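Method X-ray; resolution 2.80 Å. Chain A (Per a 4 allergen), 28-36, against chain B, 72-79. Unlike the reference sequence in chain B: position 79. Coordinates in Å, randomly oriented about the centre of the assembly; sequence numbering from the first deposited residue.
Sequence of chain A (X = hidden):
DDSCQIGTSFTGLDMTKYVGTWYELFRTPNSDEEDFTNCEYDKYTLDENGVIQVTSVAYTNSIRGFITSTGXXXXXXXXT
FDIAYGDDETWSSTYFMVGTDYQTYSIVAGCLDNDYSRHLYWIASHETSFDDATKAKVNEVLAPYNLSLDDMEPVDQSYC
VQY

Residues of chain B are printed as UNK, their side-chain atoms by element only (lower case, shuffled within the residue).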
# COMPACT_ATOMS: atom_id res chain seq x y z
N THR A 28 1.17 -6.43 3.40
CA THR A 28 0.76 -5.91 2.11
C THR A 28 -0.02 -4.67 2.51
O THR A 28 -0.91 -4.75 3.36
CB THR A 28 -0.21 -6.88 1.40
OG1 THR A 28 0.54 -7.94 0.80
CG2 THR A 28 -1.03 -6.14 0.33
N PRO A 29 0.31 -3.50 1.93
CA PRO A 29 -0.36 -2.23 2.22
C PRO A 29 -1.84 -2.37 1.92
O PRO A 29 -2.19 -2.99 0.93
CB PRO A 29 0.30 -1.27 1.23
CG PRO A 29 1.63 -1.86 1.00
CD PRO A 29 1.35 -3.33 0.92
N ASN A 30 -2.70 -1.82 2.75
CA ASN A 30 -4.15 -1.93 2.52
C ASN A 30 -4.88 -0.93 3.39
O ASN A 30 -4.35 -0.50 4.41
CB ASN A 30 -4.66 -3.34 2.88
CG ASN A 30 -4.57 -3.61 4.38
OD1 ASN A 30 -3.55 -4.07 4.89
ND2 ASN A 30 -5.63 -3.31 5.09
N SER A 31 -6.11 -0.58 3.01
CA SER A 31 -6.90 0.39 3.75
C SER A 31 -7.13 -0.01 5.20
O SER A 31 -6.39 0.42 6.07
CB SER A 31 -8.24 0.61 3.05
OG SER A 31 -8.88 -0.63 2.80
N ASP A 32 -8.15 -0.83 5.47
CA ASP A 32 -8.39 -1.25 6.84
C ASP A 32 -7.16 -1.94 7.43
O ASP A 32 -7.00 -3.14 7.32
CB ASP A 32 -9.63 -2.17 6.91
CG ASP A 32 -9.49 -3.43 6.07
OD1 ASP A 32 -8.91 -4.41 6.56
OD2 ASP A 32 -9.98 -3.42 4.92
N GLU A 33 -6.30 -1.15 8.06
CA GLU A 33 -5.04 -1.57 8.68
C GLU A 33 -4.03 -0.42 8.49
O GLU A 33 -2.87 -0.50 8.94
CB GLU A 33 -4.52 -2.85 8.02
CG GLU A 33 -3.23 -3.41 8.62
CD GLU A 33 -3.09 -4.91 8.37
OE1 GLU A 33 -3.99 -5.45 7.71
OE2 GLU A 33 -2.10 -5.54 8.83
N GLU A 34 -4.52 0.65 7.85
CA GLU A 34 -3.79 1.88 7.53
C GLU A 34 -3.19 2.60 8.72
O GLU A 34 -2.03 3.04 8.67
CB GLU A 34 -4.72 2.86 6.84
CG GLU A 34 -4.43 3.13 5.39
CD GLU A 34 -5.45 4.06 4.80
OE1 GLU A 34 -5.37 5.27 5.08
OE2 GLU A 34 -6.35 3.59 4.07
N ASP A 35 -4.02 2.77 9.76
CA ASP A 35 -3.67 3.45 11.01
C ASP A 35 -2.61 2.69 11.80
O ASP A 35 -1.49 3.16 11.97
CB ASP A 35 -4.91 3.61 11.90
CG ASP A 35 -5.74 4.82 11.51
OD1 ASP A 35 -6.87 4.95 12.02
OD2 ASP A 35 -5.24 5.63 10.71
N PHE A 36 -2.97 1.51 12.27
CA PHE A 36 -2.04 0.69 13.04
C PHE A 36 -0.64 0.80 12.47
O PHE A 36 -0.40 0.41 11.33
CB PHE A 36 -2.51 -0.75 13.03
CG PHE A 36 -3.99 -0.88 13.07
CD1 PHE A 36 -4.73 -0.07 13.93
CD2 PHE A 36 -4.65 -1.75 12.24
CE1 PHE A 36 -6.11 -0.11 13.95
CE2 PHE A 36 -6.04 -1.80 12.26
CZ PHE A 36 -6.77 -0.97 13.12
N UNK B 72 6.21 -0.17 -8.19
CA UNK B 72 5.16 -0.69 -7.33
C UNK B 72 5.01 0.33 -6.22
O UNK B 72 5.97 1.06 -5.92
o UNK B 72 6.74 -1.86 -5.91
c UNK B 72 5.83 -3.08 -7.81
c UNK B 72 5.56 -2.04 -6.71
N UNK B 73 3.82 0.41 -5.63
CA UNK B 73 3.63 1.30 -4.49
C UNK B 73 3.60 0.38 -3.26
O UNK B 73 2.57 -0.12 -2.87
c UNK B 73 2.32 2.20 -4.62
c UNK B 73 1.36 1.62 -5.64
c UNK B 73 1.66 2.37 -3.26
N UNK B 74 4.77 0.15 -2.64
CA UNK B 74 5.02 -0.70 -1.48
C UNK B 74 4.41 -0.31 -0.16
O UNK B 74 4.37 -1.12 0.76
c UNK B 74 6.90 0.61 -1.79
c UNK B 74 6.00 0.88 -2.99
c UNK B 74 6.54 -0.75 -1.42
N UNK B 75 3.95 0.93 -0.03
CA UNK B 75 3.32 1.35 1.22
C UNK B 75 2.53 2.61 1.02
O UNK B 75 2.53 3.19 -0.05
c UNK B 75 4.36 1.57 2.29
o UNK B 75 5.01 2.79 2.09
N UNK B 76 1.83 3.02 2.05
CA UNK B 76 1.05 4.24 1.98
C UNK B 76 0.37 4.55 3.29
O UNK B 76 -0.27 3.70 3.91
c UNK B 76 -1.68 2.24 0.44
c UNK B 76 -3.04 2.05 0.77
c UNK B 76 -1.77 0.20 -0.80
c UNK B 76 0.04 4.17 0.82
c UNK B 76 -1.05 1.28 -0.36
c UNK B 76 -1.26 3.47 1.04
c UNK B 76 -3.11 0.04 -0.47
c UNK B 76 -3.77 0.95 0.32
n UNK B 76 -3.44 3.11 1.54
c UNK B 76 -2.36 3.96 1.72
N UNK B 77 0.55 5.79 3.74
CA UNK B 77 -0.04 6.26 4.98
C UNK B 77 -1.42 6.84 4.78
O UNK B 77 -2.08 6.57 3.79
c UNK B 77 0.56 7.41 7.10
c UNK B 77 0.84 7.31 5.60
o UNK B 77 2.20 6.90 5.44
N UNK B 78 -1.86 7.62 5.76
CA UNK B 78 -3.18 8.23 5.75
C UNK B 78 -3.39 9.18 4.56
O UNK B 78 -4.49 9.30 4.04
c UNK B 78 -3.39 8.95 7.08
o UNK B 78 -6.44 7.52 6.63
o UNK B 78 -5.17 6.81 8.28
c UNK B 78 -4.84 9.03 7.51
c UNK B 78 -5.54 7.69 7.47
N UNK B 79 -2.31 9.82 4.11
CA UNK B 79 -2.37 10.74 2.96
C UNK B 79 -0.99 10.79 2.28
O UNK B 79 -0.53 11.85 1.87
c UNK B 79 -2.74 12.13 3.44
c UNK B 79 -1.67 12.75 4.34
o UNK B 79 -1.83 13.93 4.71
o UNK B 79 -0.68 12.06 4.68

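Position 72 of chain B carries three side-chain atoms, two carbons and an oxygen, with the oxygen and one carbon both attached to the carbon bonded to CA. They touch nothing on the chain A stretch. A beta-branched hydroxyl side chain of this kind is threonine, and Thr72(B) makes no contact here.

Position 73 has three carbons, one bearing the other two, and no heteroatom. What approaches chain A is its backbone, with O of position 73 lying 4.3 Å from CG of Pro29(A). The short apolar fork is valine. Val73(B) is buried, and its CB points sideways.

At position 74 three carbons close a ring onto the residue's own backbone nitrogen, which only proline does. The ring points away from chain A, so that the backbone rather than the side chain faces Pro29(A). The residue is Pro74(B).

Position 75 holds one carbon followed by one oxygen, the smallest hydroxyl side chain, and it too is turned away from chain A. The approach is made by the main chain, with CA of position 75 lying 3.6 Å from CG of Pro29(A). The residue is serine, and Ser75(B) adopts the p rotamer.

Position 76 is the bulkiest of the series: one carbon leads to fused five- and six-membered rings that hold eight carbons and one nitrogen. A carbon of the six-membered ring packs on CB of Pro29(A), the backbone C of Pro29(A) and N of Asn30(A) lie over one face of the ring system, and a carboxylate oxygen of Glu34(A) sits at the edge, near the ring plane. An indole identifies tryptophan. From a CB directed sideways, the side chain of Trp76(B), in the p rotamer, brings its end nearer to chain A, where CZ3 approaches CB of Pro29(A) at 3.3 Å. CZ2 of Trp76(B) is 3.6 Å from CA of Asn30(A). At the edge, OE2 of Glu34(A) is 3.9 Å from NE1 of Trp76(B), whose hydrogen bond is made elsewhere in the structure.

Position 77 shows a carbon carrying one oxygen and one carbon. This side chain points away, and the near approach is made by backbone O of position 77, 3.8 Å from OE1 of Glu34(A). The residue is again threonine, Thr77(B).

Position 78 has three carbons in a chain, the third carrying two oxygens, and those oxygens reach the acidic side chains of chain A. It is glutamate. Glu78(B) places OE2 2.9 Å from OE1 of Glu34(A) and OE1 2.7 Å from OD2 of the poorly ordered Asp35(A), bringing like charges together.

Position 79 has two carbons, the second bearing two oxygens, and touches nothing on chain A. The chain is one carbon shorter than that of Glu78(B), and the residue is aspartate. Asp79(B), which differs from the reference sequence, points away.

The contact thus has two unlike parts. Packing dominates at Pro29(A), which fits against the backbone around Ser75(B) and the indole of Trp76(B), with the main chain of Asn30(A) extending the covered surface. Beyond it, carboxylates crowd around Glu78(B). No clear hydrogen bond crosses between the stretches.

Chain B 72-79: TVPSWTED
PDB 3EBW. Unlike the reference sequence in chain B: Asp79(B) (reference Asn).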